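Local coordinates for probable secreted solute-binding lipoprotein (Streptomyces coelicolor, PDB 3I3V) that probably captures a solute outside the cell and passes it to a membrane transporter, at residues Asn125-Tyr130 and Gly342-Leu347; Ser232-Phe237 and Ala243-Met248; Ala253-Lys258 and Phe338-Ala343; Arg318-Thr321 and Asp326-Leu329. One frame throughout, in Å; residues are numbered along the deposited sequence.

Interaction 1 of 4, residues Asn125-Tyr130 and Gly342-Leu347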
loop_
_atom_site.group_PDB
_atom_site.type_symbol
_atom_site.label_atom_id
_atom_site.label_comp_id
_atom_site.label_asym_id
_atom_site.label_seq_id
_atom_site.Cartn_x
_atom_site.Cartn_y
_atom_site.Cartn_z
ATOM N N ASN C 125 17.652 46.725 23.187
ATOM C CA ASN C 125 16.327 47.217 23.513
ATOM C C ASN C 125 16.715 48.381 24.407
ATOM O O ASN C 125 17.489 48.207 25.347
ATOM C CB ASN C 125 15.521 46.190 24.298
ATOM C CG ASN C 125 14.312 45.700 23.531
ATOM O OD1 ASN C 125 14.385 44.716 22.794
ATOM N ND2 ASN C 125 13.192 46.400 23.685
ATOM N N TRP C 126 16.201 49.564 24.101
ATOM C CA TRP C 126 16.536 50.781 24.842
ATOM C C TRP C 126 15.239 51.459 25.274
ATOM O O TRP C 126 14.825 52.449 24.672
ATOM C CB TRP C 126 17.314 51.703 23.901
ATOM C CG TRP C 126 18.154 52.773 24.514
ATOM C CD1 TRP C 126 17.798 53.651 25.498
ATOM C CD2 TRP C 126 19.469 53.151 24.096
ATOM N NE1 TRP C 126 18.811 54.558 25.714
ATOM C CE2 TRP C 126 19.847 54.275 24.864
ATOM C CE3 TRP C 126 20.366 52.649 23.141
ATOM C CZ2 TRP C 126 21.087 54.904 24.708
ATOM C CZ3 TRP C 126 21.602 53.273 22.985
ATOM C CH2 TRP C 126 21.949 54.390 23.764
ATOM N N PRO C 127 14.585 50.941 26.327
ATOM C CA PRO C 127 13.324 51.515 26.813
ATOM C C PRO C 127 13.428 52.566 27.928
ATOM O O PRO C 127 14.518 52.994 28.316
ATOM C CB PRO C 127 12.568 50.283 27.279
ATOM C CG PRO C 127 13.688 49.499 27.953
ATOM C CD PRO C 127 14.855 49.644 26.978
ATOM N N VAL C 128 12.265 52.959 28.439
ATOM C CA VAL C 128 12.167 53.926 29.521
ATOM C C VAL C 128 11.706 53.209 30.790
ATOM O O VAL C 128 10.662 52.555 30.800
ATOM C CB VAL C 128 11.144 55.043 29.194
ATOM C CG1 VAL C 128 11.167 56.092 30.285
ATOM C CG2 VAL C 128 11.464 55.674 27.850
ATOM N N ALA C 129 12.495 53.329 31.853
ATOM C CA ALA C 129 12.185 52.707 33.133
ATOM C C ALA C 129 11.557 53.739 34.076
ATOM O O ALA C 129 12.058 54.860 34.199
ATOM C CB ALA C 129 13.459 52.135 33.750
ATOM N N TYR C 130 10.462 53.344 34.728
ATOM C CA TYR C 130 9.723 54.200 35.661
ATOM C C TYR C 130 9.692 53.580 37.060
ATOM O O TYR C 130 9.195 52.470 37.248
ATOM C CB TYR C 130 8.279 54.388 35.176
ATOM C CG TYR C 130 8.149 55.033 33.808
ATOM C CD1 TYR C 130 7.949 56.402 33.678
ATOM C CD2 TYR C 130 8.224 54.266 32.644
ATOM C CE1 TYR C 130 7.825 56.997 32.426
ATOM C CE2 TYR C 130 8.101 54.853 31.389
ATOM C CZ TYR C 130 7.901 56.219 31.289
ATOM O OH TYR C 130 7.768 56.807 30.054
ATOM N N GLY C 342 14.134 41.470 31.021
ATOM C CA GLY C 342 13.055 40.586 30.619
ATOM C C GLY C 342 11.765 41.355 30.377
ATOM O O GLY C 342 11.025 41.060 29.431
ATOM N N ALA C 343 11.488 42.346 31.225
ATOM C CA ALA C 343 10.279 43.165 31.073
ATOM C C ALA C 343 10.336 44.017 29.794
ATOM O O ALA C 343 9.317 44.222 29.122
ATOM C CB ALA C 343 10.091 44.068 32.296
ATOM N N ALA C 344 11.519 44.521 29.457
ATOM C CA ALA C 344 11.660 45.320 28.244
ATOM C C ALA C 344 11.395 44.432 27.023
ATOM O O ALA C 344 10.770 44.855 26.049
ATOM C CB ALA C 344 13.063 45.916 28.167
ATOM N N GLN C 345 11.881 43.197 27.085
ATOM C CA GLN C 345 11.702 42.255 25.987
ATOM C C GLN C 345 10.242 41.884 25.783
ATOM O O GLN C 345 9.812 41.660 24.651
ATOM C CB GLN C 345 12.519 40.981 26.237
ATOM C CG GLN C 345 14.014 41.157 26.048
ATOM C CD GLN C 345 14.806 39.999 26.598
ATOM O OE1 GLN C 345 14.263 39.115 27.256
ATOM N NE2 GLN C 345 16.104 40.001 26.341
ATOM N N ARG C 346 9.490 41.827 26.885
ATOM C CA ARG C 346 8.074 41.468 26.849
ATOM C C ARG C 346 7.161 42.593 26.379
ATOM O O ARG C 346 5.946 42.411 26.274
ATOM C CB ARG C 346 7.607 40.970 28.221
ATOM C CG ARG C 346 8.023 39.539 28.534
ATOM C CD ARG C 346 7.160 38.943 29.642
ATOM N NE ARG C 346 7.852 38.863 30.925
ATOM C CZ ARG C 346 8.373 37.746 31.431
ATOM N NH1 ARG C 346 8.285 36.599 30.762
ATOM N NH2 ARG C 346 8.978 37.775 32.612
ATOM N N LEU C 347 7.749 43.753 26.110
ATOM C CA LEU C 347 7.004 44.906 25.614
ATOM C C LEU C 347 6.626 44.585 24.163
ATOM O O LEU C 347 7.455 44.097 23.398
ATOM C CB LEU C 347 7.896 46.155 25.672
ATOM C CG LEU C 347 7.598 47.313 26.633
ATOM C CD1 LEU C 347 6.929 46.825 27.904
ATOM C CD2 LEU C 347 8.909 48.034 26.941
#

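Interaction 2 of 4, residues Ser232-Phe237 and Ala243-Met248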
loop_
_atom_site.group_PDB
_atom_site.type_symbol
_atom_site.label_atom_id
_atom_site.label_comp_id
_atom_site.label_asym_id
_atom_site.label_seq_id
_atom_site.Cartn_x
_atom_site.Cartn_y
_atom_site.Cartn_z
ATOM N N SER C 232 26.234 59.892 36.341
ATOM C CA SER C 232 25.339 60.716 37.145
ATOM C C SER C 232 23.943 60.116 37.048
ATOM O O SER C 232 23.248 59.946 38.047
ATOM C CB SER C 232 25.303 62.145 36.603
ATOM O OG SER C 232 26.603 62.625 36.315
HETATM N N MSE C 233 23.551 59.802 35.819
HETATM C CA MSE C 233 22.255 59.212 35.518
HETATM C C MSE C 233 22.061 57.893 36.255
HETATM O O MSE C 233 21.095 57.709 36.996
HETATM C CB MSE C 233 22.155 58.980 34.014
HETATM C CG MSE C 233 20.874 58.361 33.539
HETATM SE SE MSE C 233 20.938 58.110 31.619
HETATM C CE MSE C 233 21.686 56.288 31.584
ATOM N N THR C 234 22.993 56.977 36.025
ATOM C CA THR C 234 22.978 55.662 36.646
ATOM C C THR C 234 22.924 55.752 38.173
ATOM O O THR C 234 22.235 54.970 38.824
ATOM C CB THR C 234 24.219 54.869 36.212
ATOM O OG1 THR C 234 24.002 54.353 34.895
ATOM C CG2 THR C 234 24.516 53.731 37.181
ATOM N N THR C 235 23.650 56.706 38.743
ATOM C CA THR C 235 23.653 56.873 40.186
ATOM C C THR C 235 22.318 57.412 40.685
ATOM O O THR C 235 21.704 56.823 41.566
ATOM C CB THR C 235 24.787 57.830 40.647
ATOM O OG1 THR C 235 26.030 57.119 40.682
ATOM C CG2 THR C 235 24.500 58.384 42.030
ATOM N N GLN C 236 21.870 58.529 40.114
ATOM C CA GLN C 236 20.611 59.149 40.528
ATOM C C GLN C 236 19.428 58.193 40.555
ATOM O O GLN C 236 18.602 58.252 41.464
ATOM C CB GLN C 236 20.279 60.347 39.635
ATOM C CG GLN C 236 21.143 61.561 39.915
ATOM C CD GLN C 236 20.713 62.793 39.141
ATOM O OE1 GLN C 236 21.326 63.850 39.258
ATOM N NE2 GLN C 236 19.661 62.661 38.348
ATOM N N PHE C 237 19.345 57.311 39.567
ATOM C CA PHE C 237 18.243 56.361 39.524
ATOM C C PHE C 237 18.420 55.207 40.523
ATOM O O PHE C 237 17.456 54.789 41.163
ATOM C CB PHE C 237 18.070 55.813 38.106
ATOM C CG PHE C 237 16.821 54.999 37.925
ATOM C CD1 PHE C 237 16.792 53.648 38.261
ATOM C CD2 PHE C 237 15.662 55.590 37.439
ATOM C CE1 PHE C 237 15.626 52.900 38.112
ATOM C CE2 PHE C 237 14.495 54.856 37.289
ATOM C CZ PHE C 237 14.477 53.503 37.626
ATOM N N ALA C 243 13.196 59.410 39.430
ATOM C CA ALA C 243 12.260 58.322 39.177
ATOM C C ALA C 243 12.168 57.775 37.754
ATOM O O ALA C 243 11.615 56.696 37.546
ATOM C CB ALA C 243 10.876 58.747 39.639
ATOM N N VAL C 244 12.679 58.501 36.767
ATOM C CA VAL C 244 12.591 58.007 35.395
ATOM C C VAL C 244 13.944 57.996 34.711
ATOM O O VAL C 244 14.771 58.886 34.918
ATOM C CB VAL C 244 11.629 58.846 34.543
ATOM C CG1 VAL C 244 11.453 58.193 33.167
ATOM C CG2 VAL C 244 10.285 58.973 35.243
ATOM N N GLN C 245 14.163 56.989 33.877
ATOM C CA GLN C 245 15.429 56.881 33.180
ATOM C C GLN C 245 15.322 56.090 31.900
ATOM O O GLN C 245 14.843 54.959 31.912
ATOM C CB GLN C 245 16.455 56.190 34.074
ATOM C CG GLN C 245 17.780 55.950 33.400
ATOM C CD GLN C 245 18.671 55.013 34.193
ATOM O OE1 GLN C 245 19.895 55.147 34.182
ATOM N NE2 GLN C 245 18.062 54.057 34.878
ATOM N N SER C 246 15.764 56.684 30.796
ATOM C CA SER C 246 15.772 55.981 29.524
ATOM C C SER C 246 17.174 55.378 29.417
ATOM O O SER C 246 18.168 56.083 29.589
ATOM C CB SER C 246 15.553 56.950 28.374
ATOM O OG SER C 246 15.722 56.276 27.143
ATOM N N ALA C 247 17.283 54.088 29.137
ATOM C CA ALA C 247 18.615 53.518 29.052
ATOM C C ALA C 247 18.643 52.136 28.419
ATOM O O ALA C 247 17.649 51.422 28.454
ATOM C CB ALA C 247 19.222 53.464 30.442
HETATM N N MSE C 248 19.785 51.765 27.841
HETATM C CA MSE C 248 19.940 50.452 27.224
HETATM C C MSE C 248 19.537 49.393 28.248
HETATM O O MSE C 248 19.800 49.552 29.439
HETATM C CB MSE C 248 21.397 50.215 26.835
HETATM C CG MSE C 248 21.946 51.114 25.736
HETATM SE SE MSE C 248 23.845 50.750 25.427
HETATM C CE MSE C 248 23.594 49.168 24.334
#

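Interaction 3 of 4, residues Ala253-Lys258 and Phe338-Ala343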
loop_
_atom_site.group_PDB
_atom_site.type_symbol
_atom_site.label_atom_id
_atom_site.label_comp_id
_atom_site.label_asym_id
_atom_site.label_seq_id
_atom_site.Cartn_x
_atom_site.Cartn_y
_atom_site.Cartn_z
ATOM N N ALA C 253 19.983 46.261 33.445
ATOM C CA ALA C 253 20.289 44.978 34.053
ATOM C C ALA C 253 21.116 45.158 35.315
ATOM O O ALA C 253 21.182 44.261 36.145
ATOM C CB ALA C 253 21.035 44.102 33.072
ATOM N N LYS C 254 21.743 46.319 35.463
ATOM C CA LYS C 254 22.578 46.587 36.631
ATOM C C LYS C 254 21.868 47.401 37.706
ATOM O O LYS C 254 22.506 47.867 38.650
ATOM C CB LYS C 254 23.866 47.319 36.220
ATOM C CG LYS C 254 24.756 46.583 35.193
ATOM C CD LYS C 254 26.005 47.412 34.881
ATOM C CE LYS C 254 26.701 47.000 33.578
ATOM N NZ LYS C 254 27.396 45.690 33.660
ATOM N N VAL C 255 20.556 47.578 37.556
ATOM C CA VAL C 255 19.761 48.325 38.530
ATOM C C VAL C 255 19.604 47.467 39.785
ATOM O O VAL C 255 19.115 46.338 39.714
ATOM C CB VAL C 255 18.342 48.663 37.972
ATOM C CG1 VAL C 255 17.479 49.273 39.060
ATOM C CG2 VAL C 255 18.449 49.639 36.807
ATOM N N PRO C 256 20.031 47.986 40.949
ATOM C CA PRO C 256 19.931 47.260 42.217
ATOM C C PRO C 256 18.580 46.578 42.375
ATOM O O PRO C 256 17.538 47.226 42.348
ATOM C CB PRO C 256 20.163 48.354 43.244
ATOM C CG PRO C 256 21.201 49.184 42.566
ATOM C CD PRO C 256 20.661 49.301 41.158
ATOM N N GLU C 257 18.617 45.261 42.536
ATOM C CA GLU C 257 17.415 44.444 42.678
ATOM C C GLU C 257 16.324 45.018 43.589
ATOM O O GLU C 257 15.131 44.870 43.302
ATOM C CB GLU C 257 17.815 43.042 43.142
ATOM C CG GLU C 257 17.099 42.539 44.376
ATOM C CD GLU C 257 17.327 41.062 44.590
ATOM O OE1 GLU C 257 18.489 40.656 44.813
ATOM O OE2 GLU C 257 16.340 40.302 44.523
ATOM N N LYS C 258 16.722 45.656 44.687
ATOM C CA LYS C 258 15.750 46.254 45.599
ATOM C C LYS C 258 14.950 47.311 44.833
ATOM O O LYS C 258 13.724 47.378 44.937
ATOM C CB LYS C 258 16.465 46.907 46.783
ATOM C CG LYS C 258 17.279 45.941 47.622
ATOM C CD LYS C 258 16.387 45.035 48.462
ATOM C CE LYS C 258 15.748 45.788 49.631
ATOM N NZ LYS C 258 14.900 46.938 49.197
ATOM N N PHE C 338 17.272 38.814 34.776
ATOM C CA PHE C 338 17.597 40.235 34.753
ATOM C C PHE C 338 16.237 40.876 34.501
ATOM O O PHE C 338 15.951 41.312 33.388
ATOM C CB PHE C 338 18.548 40.563 33.598
ATOM C CG PHE C 338 19.707 39.614 33.474
ATOM C CD1 PHE C 338 19.533 38.350 32.912
ATOM C CD2 PHE C 338 20.976 39.985 33.916
ATOM C CE1 PHE C 338 20.602 37.472 32.790
ATOM C CE2 PHE C 338 22.054 39.119 33.798
ATOM C CZ PHE C 338 21.869 37.855 33.230
ATOM N N PRO C 339 15.381 40.931 35.542
ATOM C CA PRO C 339 14.019 41.476 35.563
ATOM C C PRO C 339 13.654 42.602 34.602
ATOM O O PRO C 339 12.730 42.459 33.808
ATOM C CB PRO C 339 13.842 41.883 37.023
ATOM C CG PRO C 339 14.575 40.801 37.730
ATOM C CD PRO C 339 15.859 40.725 36.921
ATOM N N LEU C 340 14.359 43.722 34.674
ATOM C CA LEU C 340 14.038 44.847 33.799
ATOM C C LEU C 340 14.338 44.533 32.338
ATOM O O LEU C 340 13.668 45.042 31.440
ATOM C CB LEU C 340 14.793 46.104 34.244
ATOM C CG LEU C 340 14.538 46.475 35.708
ATOM C CD1 LEU C 340 15.336 47.702 36.056
ATOM C CD2 LEU C 340 13.042 46.710 35.940
ATOM N N VAL C 341 15.345 43.698 32.104
ATOM C CA VAL C 341 15.691 43.306 30.742
ATOM C C VAL C 341 14.577 42.423 30.203
ATOM O O VAL C 341 14.119 42.607 29.073
ATOM C CB VAL C 341 17.025 42.532 30.696
ATOM C CG1 VAL C 341 17.290 42.025 29.284
ATOM C CG2 VAL C 341 18.159 43.442 31.142
ATOM N N GLY C 342 14.134 41.470 31.021
ATOM C CA GLY C 342 13.055 40.586 30.619
ATOM C C GLY C 342 11.765 41.355 30.377
ATOM O O GLY C 342 11.025 41.060 29.431
ATOM N N ALA C 343 11.488 42.346 31.225
ATOM C CA ALA C 343 10.279 43.165 31.073
ATOM C C ALA C 343 10.336 44.017 29.794
ATOM O O ALA C 343 9.317 44.222 29.122
ATOM C CB ALA C 343 10.091 44.068 32.296
#

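Interaction 4 of 4, residues Arg318-Thr321 and Asp326-Leu329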
loop_
_atom_site.group_PDB
_atom_site.type_symbol
_atom_site.label_atom_id
_atom_site.label_comp_id
_atom_site.label_asym_id
_atom_site.label_seq_id
_atom_site.Cartn_x
_atom_site.Cartn_y
_atom_site.Cartn_z
ATOM N N ARG C 318 20.389 30.777 25.565
ATOM C CA ARG C 318 21.391 30.931 26.619
ATOM C C ARG C 318 21.867 32.383 26.661
ATOM O O ARG C 318 22.031 32.960 27.739
ATOM C CB ARG C 318 22.594 30.004 26.393
ATOM C CG ARG C 318 22.336 28.538 26.718
ATOM C CD ARG C 318 23.641 27.742 26.789
ATOM N NE ARG C 318 23.614 26.722 27.839
ATOM C CZ ARG C 318 22.941 25.572 27.774
ATOM N NH1 ARG C 318 22.224 25.264 26.695
ATOM N NH2 ARG C 318 22.981 24.727 28.800
ATOM N N PHE C 319 22.101 32.972 25.489
ATOM C CA PHE C 319 22.538 34.359 25.440
ATOM C C PHE C 319 21.496 35.229 26.119
ATOM O O PHE C 319 21.831 36.123 26.890
ATOM C CB PHE C 319 22.761 34.815 23.994
ATOM C CG PHE C 319 24.113 34.453 23.465
ATOM C CD1 PHE C 319 25.244 35.156 23.882
ATOM C CD2 PHE C 319 24.274 33.359 22.615
ATOM C CE1 PHE C 319 26.510 34.776 23.466
ATOM C CE2 PHE C 319 25.538 32.968 22.191
ATOM C CZ PHE C 319 26.661 33.672 22.617
ATOM N N VAL C 320 20.234 34.938 25.839
ATOM C CA VAL C 320 19.109 35.666 26.418
ATOM C C VAL C 320 18.978 35.437 27.930
ATOM O O VAL C 320 18.980 36.379 28.711
ATOM C CB VAL C 320 17.794 35.227 25.753
ATOM C CG1 VAL C 320 16.609 35.872 26.455
ATOM C CG2 VAL C 320 17.812 35.598 24.278
ATOM N N THR C 321 18.887 34.168 28.315
ATOM C CA THR C 321 18.714 33.748 29.702
ATOM C C THR C 321 19.911 33.909 30.627
ATOM O O THR C 321 19.785 34.464 31.713
ATOM C CB THR C 321 18.260 32.268 29.756
ATOM O OG1 THR C 321 16.936 32.156 29.213
ATOM C CG2 THR C 321 18.256 31.751 31.178
ATOM N N ASP C 326 19.773 41.062 24.339
ATOM C CA ASP C 326 18.639 41.210 23.446
ATOM C C ASP C 326 19.233 40.656 22.151
ATOM O O ASP C 326 20.420 40.867 21.873
ATOM C CB ASP C 326 18.257 42.678 23.281
ATOM C CG ASP C 326 17.795 43.311 24.582
ATOM O OD1 ASP C 326 16.900 42.729 25.244
ATOM O OD2 ASP C 326 18.322 44.390 24.930
HETATM N N MSE C 327 18.425 39.946 21.369
HETATM C CA MSE C 327 18.917 39.327 20.138
HETATM C C MSE C 327 18.257 39.835 18.870
HETATM O O MSE C 327 17.153 40.371 18.907
HETATM C CB MSE C 327 18.721 37.806 20.208
HETATM C CG MSE C 327 19.343 37.140 21.422
HETATM SE SE MSE C 327 21.260 37.277 21.438
HETATM C CE MSE C 327 21.653 35.826 20.229
ATOM N N ALA C 328 18.947 39.650 17.747
ATOM C CA ALA C 328 18.432 40.053 16.445
ATOM C C ALA C 328 17.680 38.895 15.797
ATOM O O ALA C 328 17.185 39.034 14.684
ATOM C CB ALA C 328 19.566 40.495 15.545
ATOM N N LEU C 329 17.599 37.755 16.486
ATOM C CA LEU C 329 16.896 36.586 15.956
ATOM C C LEU C 329 15.637 36.290 16.768
ATOM O O LEU C 329 15.513 36.716 17.919
ATOM C CB LEU C 329 17.810 35.356 15.988
ATOM C CG LEU C 329 19.240 35.527 15.468
ATOM C CD1 LEU C 329 20.003 34.218 15.627
ATOM C CD2 LEU C 329 19.208 35.954 14.014
#

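Interaction 1 of 4, residues Asn125-Tyr130 and Gly342-Leu347
Where the long strand 122-131, part of a mixed sheet consistent with the periplasmic-binding-protein fold of this family, is interrupted at Pro-127, the last turn of helix 339-345 packs against it through Ala-344, and Asn-125, Pro-127 and Leu-347 complete the contact. The CA atoms of Pro-127 and Ala-344 come within 6.6 Å, a short spacing that the small methyl of Ala-344 permits. That methyl meets the outer corner of the proline ring, with Pro-127 CG and Ala-344 CB 3.6 Å apart. Two residues past the helix, Leu-347 approaches the same ring with a single branch, its CD2 lying 4.3 Å from Pro-127 CB. The ring therefore meets methyl groups from two residues three positions apart in sequence.

Asn-125, two residues before the proline, sits beside the helix end. Its CB points toward the helix and, with chi1 at an unstaggered -115°, Asn-125 ND2 ends 3.7 Å from Ala-344 O. That distance is too long for a hydrogen bond; Ala-344 O instead accepts the backbone N of Leu-347 at 3.2 Å. The contact is thus apolar packing with a polar neighbour alongside, and it buries 168 Å² in all.

Asp-326 holds the two elements from outside, bonding to the backbone N of Asn-125 with one carboxylate oxygen and to Gln-345 NE2 with the other. The backbone of Pro-127 pairs with Ala-247, and Leu-347 also touches Val-265, so the helix end and the residues after it sit beside strands 122-131 and 263-266, with Val-281 of strand 280-284 touching Pro-127.

Interaction 2 of 4, residues Ser232-Phe237 and Ala243-Met248
Gln-245 lies between Phe-237 and Met-233, one helical turn apart on helix 230-238, and meets each differently. Its amide leans over one face of the Phe-237 ring: NE2 stands 3.4 Å above the ring plane, shifted toward the rim, and the two planes are only 26° apart, so the groups are layered and not edge-on. Lower on the same side chain, Gln-245 CB packs 3.5 Å from Phe-237 CD2. Selenomethionine Met-233 instead crosses Gln-245 at about a right angle. The bend at its third torsion (chi3 91°) brings Met-233 CE to 3.4 Å from Gln-245 OE1 and to 3.9 Å from Ala-247 CB. The ring also reaches Ala-243, with Phe-237 CE2 3.4 Å from Ala-243 O. Helix 232-237 and strand 244-246 run roughly antiparallel, 145° between their directions, with axes 9.1 Å apart. Replacing Phe-237 with an alanine would probably open a gap beside Ala-243 and leave the Gln-245 amide without its flat support and freer to turn. Between these segments the buried amide is met by packing and not by hydrogen bonds, with NE2 against an aromatic face and OE1 against Met-233 CG and CE.

Interaction 3 of 4, residues Ala253-Lys258 and Phe338-Ala343
Ala-253 and Val-255, in the irregular stretch leading to helix 257-261, meet the start of helix 339-345 and the residue before it by apolar contacts alone. The tightest is between Ala-253 CB and Val-341 CG2, 3.5 Å apart. The same alanine methyl also approaches the ring of Phe-338 obliquely, with Ala-253 CB 4.2 Å from Phe-338 CD2, so it is flanked by an aromatic and a branched residue three positions apart.

Two residues on, Val-255 receives the tip of Leu-340. The side chains cross at about a right angle, and a single methyl does the touching: Leu-340 CD1 lies 3.7 Å from Val-255 CB and equally far from CG2, with CG1 only slightly more distant at 4.0 Å. One branch of the leucine is thus pressed against the whole fork of the valine. The extended second torsion of Leu-340 (chi2 179°) carries CD1 outward to that fork.

Behind these side chains is the opening helical turn. Phe-338 O accepts the backbone N of Gly-342 at 3.0 Å, and this bond, with the one from Ala-343 N to Pro-339 O, belongs to the turn that sets Leu-340 and Val-341 on the side of residues 253-255. The closest CA atoms, those of Ala-253 and Phe-338, are 5.5 Å apart.

Farther out, Ala-260 of helix 257-261 touches both Val-255 and Leu-340, and Leu-340 also rests on Thr-263 of strand 263-266. Val-255 also meets Asn-238 at the end of helix 230-238, so the contact lies where three helices and a sheet strand converge.

Interaction 4 of 4, residues Arg318-Thr321 and Asp326-Leu329
Phe-319 and Val-320, successive residues near the end of helix 313-323, both pack on the side chain of selenomethionine Met-327, on the short, weakly bonded strand that follows. Phe-319 comes first. Its CB carries the direct contact, with Phe-319 CB 3.9 Å from Met-327 SE and 4.1 Å from CE, while the ring end leads away from residues 326-329. The selenium is 5.5 Å from the ring centroid and 50° off the ring normal, an oblique Met-aromatic contact in which it stands neither over the face nor level with the ring. The ring also makes edge-to-face contacts with Tyr-121 and Phe-122, so Met-327 adds a polarisable neighbour to an aromatic cluster.

At the next residue, Val-320 offers one branch: CG2 lies 3.6 Å from Met-327 CG, the side chains crossing at a slant. Met-327 can serve both neighbours because it is folded, with chi2 at -65° and chi3 at -81°; the bends bring SE and CE back beside Phe-319 CB while CG stays against Val-320. Outside the segments, the backbone of Phe-319 is hydrogen-bonded to that of Arg-325, across the connection to the strand, and Val-320 O accepts Ser-335 OG.

No hydrogen bond or charge pair crosses between the segments. Since all three touching residues are buried, helix and strand are joined here by dispersion between methyl, methylene and selenium groups, with the ring contributing only a slanted, fairly distant selenium-aromatic contact.

Following the chain from the N terminus, residues 125-130 open the widest loop, which closes only at 342-347 in interaction 1. Within it come two separate episodes. Interaction 2 is a short return from helix to strand, finished before interaction 3 opens at 253-258. Interaction 3 closes at 338-343, sharing Gly-342 and Ala-343 with interaction 1, and encloses the local turn of interaction 4. No loops cross. Interactions 1 and 2 meet through paired strands 122-131 and 242-246, and strand 326-327 of interaction 4 borders 122-131 too. Helix 339-345 serves interactions 1 and 3, tying the sheet to the 253-258 stretch, while Phe-338 packs beside Thr-321.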